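Local coordinates for xylose isomerase-like TIM barrel domain-containing protein (Thermus thermophilus, PDB 3AYV) that is of unknown function but binds zinc in a TIM barrel related to AP endonucleases and may take part in protection against oxidative stress, at residues D2-F7 with G89-V94; G25-L30 with H185-D190. All coordinates share one frame; numbering follows the deposited sequence.

Contact 1: residues D2-F7 with G89-V94; sequences DVRLAF and GADRAV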
ATOM      1  N   ASP A   2      -1.475   8.881 -13.026  1.00 23.01           N
ATOM      2  CA  ASP A   2      -0.595   9.007 -11.880  1.00 21.65           C
ATOM      3  C   ASP A   2      -0.040   7.604 -11.591  1.00 20.59           C
ATOM      4  O   ASP A   2      -0.704   6.803 -10.934  1.00 19.48           O
ATOM      5  CB  ASP A   2      -1.395   9.533 -10.676  1.00 21.42           C
ATOM      6  CG  ASP A   2      -0.544   9.741  -9.430  1.00 20.57           C
ATOM      7  OD1 ASP A   2       0.671   9.433  -9.430  1.00 18.84           O
ATOM      8  OD2 ASP A   2      -1.119  10.228  -8.421  1.00 20.05           O
ATOM      9  N   VAL A   3       1.148   7.325 -12.123  1.00 19.62           N
ATOM     10  CA  VAL A   3       1.762   5.999 -12.018  1.00 19.81           C
ATOM     11  C   VAL A   3       3.059   6.162 -11.276  1.00 19.13           C
ATOM     12  O   VAL A   3       3.881   7.015 -11.623  1.00 18.84           O
ATOM     13  CB  VAL A   3       2.006   5.317 -13.403  1.00 19.73           C
ATOM     14  CG1 VAL A   3       2.426   3.863 -13.207  1.00 20.28           C
ATOM     15  CG2 VAL A   3       0.749   5.354 -14.251  1.00 20.28           C
ATOM     16  N   ARG A   4       3.235   5.351 -10.233  1.00 17.72           N
ATOM     17  CA  ARG A   4       4.337   5.514  -9.321  1.00 16.94           C
ATOM     18  C   ARG A   4       5.073   4.187  -9.222  1.00 16.58           C
ATOM     19  O   ARG A   4       4.469   3.126  -9.424  1.00 17.08           O
ATOM     20  CB  ARG A   4       3.832   5.910  -7.933  1.00 16.75           C
ATOM     21  CG  ARG A   4       2.829   7.049  -7.954  1.00 17.72           C
ATOM     22  CD  ARG A   4       2.755   7.805  -6.672  1.00 17.41           C
ATOM     23  NE  ARG A   4       1.735   8.861  -6.774  1.00 15.72           N
ATOM     24  CZ  ARG A   4       1.244   9.525  -5.730  1.00 17.29           C
ATOM     25  NH1 ARG A   4       1.665   9.247  -4.497  1.00 17.67           N
ATOM     26  NH2 ARG A   4       0.321  10.458  -5.913  1.00 18.02           N
ATOM     27  N   LEU A   5       6.369   4.255  -8.930  1.00 17.43           N
ATOM     28  CA  LEU A   5       7.165   3.052  -8.659  1.00 17.39           C
ATOM     29  C   LEU A   5       7.401   2.832  -7.166  1.00 17.23           C
ATOM     30  O   LEU A   5       7.869   3.729  -6.467  1.00 17.22           O
ATOM     31  CB  LEU A   5       8.518   3.122  -9.384  1.00 17.90           C
ATOM     32  CG  LEU A   5       9.403   1.887  -9.211  1.00 16.87           C
ATOM     33  CD1 LEU A   5       8.797   0.648  -9.866  1.00 19.81           C
ATOM     34  CD2 LEU A   5      10.798   2.173  -9.773  1.00 19.05           C
ATOM     35  N   ALA A   6       7.087   1.629  -6.693  1.00 16.50           N
ATOM     36  CA  ALA A   6       7.433   1.203  -5.330  1.00 16.07           C
ATOM     37  C   ALA A   6       8.902   0.829  -5.245  1.00 16.59           C
ATOM     38  O   ALA A   6       9.387   0.081  -6.073  1.00 17.75           O
ATOM     39  CB  ALA A   6       6.567  -0.006  -4.908  1.00 15.49           C
ATOM     40  N   PHE A   7       9.592   1.343  -4.237  1.00 16.43           N
ATOM     41  CA  PHE A   7      10.959   0.912  -3.914  1.00 17.26           C
ATOM     42  C   PHE A   7      11.212   1.183  -2.438  1.00 17.64           C
ATOM     43  O   PHE A   7      10.642   2.112  -1.864  1.00 17.91           O
ATOM     44  CB  PHE A   7      12.008   1.658  -4.787  1.00 17.63           C
ATOM     45  CG  PHE A   7      11.927   3.165  -4.688  1.00 16.23           C
ATOM     46  CD1 PHE A   7      11.066   3.875  -5.507  1.00 18.01           C
ATOM     47  CD2 PHE A   7      12.701   3.860  -3.766  1.00 17.10           C
ATOM     48  CE1 PHE A   7      10.968   5.268  -5.408  1.00 18.19           C
ATOM     49  CE2 PHE A   7      12.620   5.263  -3.649  1.00 18.03           C
ATOM     50  CZ  PHE A   7      11.769   5.970  -4.493  1.00 17.41           C
ATOM     51  N   GLY A  89       7.031  15.192   2.102  1.00 19.32           N
ATOM     52  CA  GLY A  89       5.896  15.755   1.366  1.00 17.89           C
ATOM     53  C   GLY A  89       4.976  14.724   0.719  1.00 17.99           C
ATOM     54  O   GLY A  89       4.407  14.966  -0.347  1.00 16.89           O
ATOM     55  N   ALA A  90       4.823  13.563   1.361  1.00 16.85           N
ATOM     56  CA  ALA A  90       3.945  12.512   0.834  1.00 16.58           C
ATOM     57  C   ALA A  90       2.505  12.930   0.829  1.00 16.08           C
ATOM     58  O   ALA A  90       2.039  13.591   1.770  1.00 17.23           O
ATOM     59  CB  ALA A  90       4.106  11.205   1.675  1.00 16.65           C
ATOM     60  N   ASP A  91       1.783  12.553  -0.215  1.00 15.40           N
ATOM     61  CA  ASP A  91       0.345  12.811  -0.249  1.00 16.16           C
ATOM     62  C   ASP A  91      -0.423  11.725   0.506  1.00 15.41           C
ATOM     63  O   ASP A  91      -1.423  12.016   1.167  1.00 13.89           O
ATOM     64  CB  ASP A  91      -0.200  13.045  -1.675  1.00 16.70           C
ATOM     65  CG  ASP A  91      -0.009  11.836  -2.628  1.00 19.96           C
ATOM     66  OD1 ASP A  91       0.622  10.805  -2.271  1.00 19.96           O
ATOM     67  OD2 ASP A  91      -0.526  11.929  -3.766  1.00 22.08           O
ATOM     68  N   ARG A  92       0.105  10.498   0.447  1.00 14.84           N
ATOM     69  CA  ARG A  92      -0.586   9.325   1.025  1.00 13.64           C
ATOM     70  C   ARG A  92       0.409   8.422   1.744  1.00 13.14           C
ATOM     71  O   ARG A  92       1.612   8.418   1.419  1.00 12.45           O
ATOM     72  CB  ARG A  92      -1.246   8.526  -0.108  1.00 13.63           C
ATOM     73  CG  ARG A  92      -2.364   9.266  -0.813  1.00 15.09           C
ATOM     74  CD  ARG A  92      -2.594   8.785  -2.244  1.00 19.30           C
ATOM     75  NE  ARG A  92      -3.795   9.437  -2.770  1.00 20.10           N
ATOM     76  CZ  ARG A  92      -4.656   8.895  -3.625  1.00 23.15           C
ATOM     77  NH1 ARG A  92      -4.485   7.662  -4.072  1.00 19.71           N
ATOM     78  NH2 ARG A  92      -5.716   9.602  -4.020  1.00 23.33           N
ATOM     79  N   ALA A  93      -0.093   7.643   2.717  1.00 12.76           N
ATOM     80  CA  ALA A  93       0.741   6.664   3.429  1.00 12.42           C
ATOM     81  C   ALA A  93      -0.072   5.396   3.514  1.00 12.11           C
ATOM     82  O   ALA A  93      -1.248   5.423   3.943  1.00 12.85           O
ATOM     83  CB  ALA A  93       1.124   7.153   4.852  1.00 11.62           C
ATOM     84  N   VAL A  94       0.545   4.285   3.127  1.00 12.00           N
ATOM     85  CA  VAL A  94      -0.180   3.010   3.025  1.00 11.25           C
ATOM     86  C   VAL A  94       0.295   2.101   4.149  1.00 10.68           C
ATOM     87  O   VAL A  94       1.491   2.085   4.474  1.00 11.54           O
ATOM     88  CB  VAL A  94       0.127   2.316   1.674  1.00 11.88           C
ATOM     89  CG1 VAL A  94      -0.605   0.971   1.581  1.00 13.96           C
ATOM     90  CG2 VAL A  94      -0.293   3.221   0.487  1.00 12.30           C
TER
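A salt-bridge network crosses the N-terminal end of the TIM barrel, where Arg4 of strand 3-8 meets Asp91, just ahead of strand 92-96. The two strands are not neighbours in the sheet. Their backbones stay well apart, with Arg4 CA 12.1 Å from Arg92 CA at the nearest, so side chains alone span the gap. The Arg4 chain runs extended from CG to NE and carries the guanidinium to the carboxylate, which comes from the opposite direction. The grip is end-on. Arg4 NH1 bonds Asp91 OD1 at 2.9 Å, and Arg4 NH2 bonds Asp91 OD2 at 2.7 Å. Both bonds are almost straight, and both acceptors are met on their syn sides. The two planes are 23° apart, so the paired groups are somewhat twisted. A second carboxylate holds the same guanidinium from a second edge: Asp2 is gripped side-on by NE and NH2. Arg4 NE lies 2.9 Å from Asp2 OD1 in a nearly straight bond. NH2 is thus shared between the two acids, and the pair of two-bond grips should fix the rotation of the guanidinium. Thr219 on strand 219-222 hydrogen-bonds Asp2 OD2. The Arg4 NH2 to Asp2 OD2 bond, 2.9 Å long, is the most bent of the four, at 151°. Its acceptor is tilted 19° from the guanidinium plane.

Contact 2: residues G25-L30 with H185-D190; sequences GAEVYL and HLHLND. With ZN (zinc ion), chain F.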
ATOM      1  N   GLY A  25       6.125   8.581 -10.697  1.00 22.79           N
ATOM      2  CA  GLY A  25       6.128   9.045  -9.318  1.00 20.55           C
ATOM      3  C   GLY A  25       6.767   7.983  -8.412  1.00 19.93           C
ATOM      4  O   GLY A  25       7.317   6.976  -8.889  1.00 18.99           O
ATOM      5  N   ALA A  26       6.693   8.199  -7.099  1.00 18.17           N
ATOM      6  CA  ALA A  26       7.365   7.307  -6.161  1.00 17.69           C
ATOM      7  C   ALA A  26       6.425   6.862  -5.047  1.00 16.90           C
ATOM      8  O   ALA A  26       5.620   7.652  -4.572  1.00 16.55           O
ATOM      9  CB  ALA A  26       8.570   8.002  -5.548  1.00 18.02           C
ATOM     10  N   GLU A  27       6.547   5.597  -4.642  1.00 16.06           N
ATOM     11  CA  GLU A  27       6.014   5.178  -3.344  1.00 15.49           C
ATOM     12  C   GLU A  27       7.137   4.501  -2.585  1.00 15.70           C
ATOM     13  O   GLU A  27       7.566   3.389  -2.935  1.00 15.94           O
ATOM     14  CB  GLU A  27       4.802   4.254  -3.489  1.00 15.48           C
ATOM     15  CG  GLU A  27       4.239   3.888  -2.124  1.00 16.21           C
ATOM     16  CD  GLU A  27       2.787   3.518  -2.159  1.00 18.13           C
ATOM     17  OE1 GLU A  27       2.490   2.325  -1.994  1.00 19.01           O
ATOM     18  OE2 GLU A  27       1.945   4.418  -2.343  1.00 17.72           O
ATOM     19  N   VAL A  28       7.626   5.179  -1.557  1.00 15.16           N
ATOM     20  CA  VAL A  28       8.828   4.759  -0.870  1.00 15.39           C
ATOM     21  C   VAL A  28       8.490   3.967   0.384  1.00 14.95           C
ATOM     22  O   VAL A  28       7.779   4.456   1.265  1.00 13.90           O
ATOM     23  CB  VAL A  28       9.680   5.966  -0.426  1.00 16.38           C
ATOM     24  CG1 VAL A  28      11.035   5.453   0.103  1.00 17.42           C
ATOM     25  CG2 VAL A  28       9.889   6.939  -1.592  1.00 18.39           C
ATOM     26  N   TYR A  29       9.016   2.752   0.466  1.00 14.35           N
ATOM     27  CA  TYR A  29       8.829   1.960   1.669  1.00 14.71           C
ATOM     28  C   TYR A  29       9.856   2.352   2.707  1.00 14.69           C
ATOM     29  O   TYR A  29      11.064   2.405   2.439  1.00 15.64           O
ATOM     30  CB  TYR A  29       8.900   0.473   1.327  1.00 13.52           C
ATOM     31  CG  TYR A  29       9.209  -0.404   2.524  1.00 16.06           C
ATOM     32  CD1 TYR A  29       8.220  -0.719   3.461  1.00 18.19           C
ATOM     33  CD2 TYR A  29      10.473  -0.972   2.680  1.00 18.64           C
ATOM     34  CE1 TYR A  29       8.496  -1.552   4.557  1.00 18.43           C
ATOM     35  CE2 TYR A  29      10.766  -1.806   3.768  1.00 17.22           C
ATOM     36  CZ  TYR A  29       9.776  -2.101   4.694  1.00 17.94           C
ATOM     37  OH  TYR A  29      10.086  -2.952   5.751  1.00 14.66           O
ATOM     38  N   LEU A  30       9.373   2.638   3.911  1.00 14.99           N
ATOM     39  CA  LEU A  30      10.226   3.177   4.956  1.00 14.90           C
ATOM     40  C   LEU A  30      10.857   2.034   5.767  1.00 16.15           C
ATOM     41  O   LEU A  30      10.314   1.637   6.809  1.00 15.77           O
ATOM     42  CB  LEU A  30       9.440   4.166   5.840  1.00 15.20           C
ATOM     43  CG  LEU A  30       8.718   5.295   5.084  1.00 16.35           C
ATOM     44  CD1 LEU A  30       7.988   6.238   6.064  1.00 16.28           C
ATOM     45  CD2 LEU A  30       9.712   6.111   4.265  1.00 15.79           C
ATOM     46  N   HIS A 185      -6.504   3.960  -4.466  1.00 15.57           N
ATOM     47  CA  HIS A 185      -5.069   3.740  -4.617  1.00 14.98           C
ATOM     48  C   HIS A 185      -4.961   2.281  -4.993  1.00 14.72           C
ATOM     49  O   HIS A 185      -5.612   1.423  -4.378  1.00 13.10           O
ATOM     50  CB  HIS A 185      -4.387   3.966  -3.267  1.00 14.66           C
ATOM     51  CG  HIS A 185      -2.981   4.456  -3.345  1.00 14.09           C
ATOM     52  ND1 HIS A 185      -1.902   3.670  -3.003  1.00 16.05           N
ATOM     53  CD2 HIS A 185      -2.476   5.667  -3.670  1.00 12.76           C
ATOM     54  CE1 HIS A 185      -0.790   4.378  -3.108  1.00 12.48           C
ATOM     55  NE2 HIS A 185      -1.113   5.591  -3.530  1.00 17.10           N
ATOM     56  N   LEU A 186      -4.188   1.985  -6.033  1.00 14.99           N
ATOM     57  CA  LEU A 186      -4.052   0.595  -6.458  1.00 16.24           C
ATOM     58  C   LEU A 186      -2.614   0.167  -6.454  1.00 17.16           C
ATOM     59  O   LEU A 186      -1.732   0.907  -6.911  1.00 18.20           O
ATOM     60  CB  LEU A 186      -4.693   0.345  -7.833  1.00 17.52           C
ATOM     61  CG  LEU A 186      -6.217   0.300  -7.681  1.00 19.76           C
ATOM     62  CD1 LEU A 186      -6.812   1.648  -8.049  1.00 21.22           C
ATOM     63  CD2 LEU A 186      -6.869  -0.872  -8.441  1.00 22.63           C
ATOM     64  N   HIS A 187      -2.379  -1.012  -5.882  1.00 16.50           N
ATOM     65  CA  HIS A 187      -1.071  -1.645  -5.929  1.00 15.60           C
ATOM     66  C   HIS A 187      -1.108  -2.668  -7.042  1.00 14.91           C
ATOM     67  O   HIS A 187      -1.883  -3.624  -6.991  1.00 15.62           O
ATOM     68  CB  HIS A 187      -0.752  -2.297  -4.585  1.00 15.70           C
ATOM     69  CG  HIS A 187      -0.158  -1.352  -3.591  1.00 15.57           C
ATOM     70  ND1 HIS A 187       0.318  -1.768  -2.368  1.00 15.71           N
ATOM     71  CD2 HIS A 187       0.072  -0.017  -3.646  1.00 15.69           C
ATOM     72  CE1 HIS A 187       0.774  -0.726  -1.691  1.00 17.97           C
ATOM     73  NE2 HIS A 187       0.650   0.347  -2.450  1.00 17.05           N
ATOM     74  N   LEU A 188      -0.284  -2.443  -8.061  1.00 14.11           N
ATOM     75  CA  LEU A 188      -0.348  -3.231  -9.293  1.00 13.63           C
ATOM     76  C   LEU A 188       0.861  -4.110  -9.503  1.00 12.91           C
ATOM     77  O   LEU A 188       1.993  -3.660  -9.351  1.00 13.21           O
ATOM     78  CB  LEU A 188      -0.479  -2.312 -10.498  1.00 13.68           C
ATOM     79  CG  LEU A 188      -1.727  -1.409 -10.533  1.00 14.20           C
ATOM     80  CD1 LEU A 188      -1.604  -0.585 -11.822  1.00 14.08           C
ATOM     81  CD2 LEU A 188      -2.980  -2.246 -10.563  1.00 14.49           C
ATOM     82  N   ASN A 189       0.590  -5.364  -9.837  1.00 13.52           N
ATOM     83  CA  ASN A 189       1.600  -6.313 -10.295  1.00 13.56           C
ATOM     84  C   ASN A 189       0.861  -7.561 -10.744  1.00 14.35           C
ATOM     85  O   ASN A 189      -0.372  -7.544 -10.760  1.00 13.79           O
ATOM     86  CB  ASN A 189       2.661  -6.594  -9.206  1.00 13.79           C
ATOM     87  CG  ASN A 189       2.067  -7.122  -7.906  1.00 12.30           C
ATOM     88  OD1 ASN A 189       1.101  -7.889  -7.913  1.00 12.56           O
ATOM     89  ND2 ASN A 189       2.649  -6.704  -6.778  1.00 11.54           N
ATOM     90  N   ASP A 190       1.593  -8.617 -11.124  1.00 13.88           N
ATOM     91  CA  ASP A 190       0.957  -9.880 -11.444  1.00 14.30           C
ATOM     92  C   ASP A 190       1.596 -11.046 -10.677  1.00 14.72           C
ATOM     93  O   ASP A 190       2.685 -10.924 -10.112  1.00 14.32           O
ATOM     94  CB  ASP A 190       0.944 -10.140 -12.961  1.00 14.98           C
ATOM     95  CG  ASP A 190      -0.353 -10.789 -13.431  1.00 15.82           C
ATOM     96  OD1 ASP A 190      -1.083 -11.372 -12.598  1.00 15.53           O
ATOM     97  OD2 ASP A 190      -0.624 -10.789 -14.658  1.00 18.63           O
TER
HETATM   98 ZN    ZN F 256       0.604  -4.156  -2.102  1.00 71.78          ZN
HETATM   99  O   HOH W   1       2.600  -3.315  -0.800  1.00 27.13           O
HETATM  100  O   HOH W   2       2.488  -5.670  -2.229  1.00 20.80           O
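Glu27 and His187 form a histidine-carboxylate hydrogen bond inside the TIM barrel, on the side of the His187 ring away from its zinc. Glu27 OE1 accepts the proton of His187 NE2 at 2.7 Å through its syn lone pair. The bond is bent, at 140°, with the oxygen tilted out of the imidazole plane. Carboxylate and ring are steeply turned against each other, with planes 62° apart. The Glu27 chain leaves the backbone with CG anti to N (chi1 -178°) and stays extended, which carries its carboxylate into the barrel. The other oxygen, OE2, is hydrogen-bonded to Ser53 on strand 52-55. His185 brings a ring edge to the same carboxylate, nearly coplanar with it.

This buried, closely packed side differs from the zinc side of His187, where two waters bind the metal. There ND1 binds zinc at 2.4 Å. Water 1 lies 2.5 Å and water 2 lies 2.4 Å from the same zinc. Glu136, Asp162 and Glu223 complete the site. Glu27 is therefore a second-shell residue: it orients the imidazole and probably strengthens ND1 as a ligand by polarising the ring. With an alanine in place of Glu27, His187 NE2 and Ser53 OG would probably lose the carboxylate that pairs with both, and the zinc-binding ring would be freer to turn.

Strands 25-29 and 185-188 face each other across the barrel interior. Val94 of strand 92-96 touches Glu27, His185 and His187, and so does Val221 of strand 219-222.

From the N terminus, strand 3-8 comes first and strand 25-29 follows beside it, after helix 12-22. Contact 1 then closes a loop of 81 residues when the chain reaches 89-94. Contact 2 closes a longer one, of 154 residues, from 25-30 to 185-190. The segments alternate along the chain, so the two loops cross and neither nests in the other. Their centres lie about 6 Å apart. Backbone pairing of Leu5 N with Gly25 O, at 2.9 Å, probably joins the first segments of both. Together the contacts tie the first, second, fourth and seventh strands across the barrel, from its N-terminal end towards the zinc site.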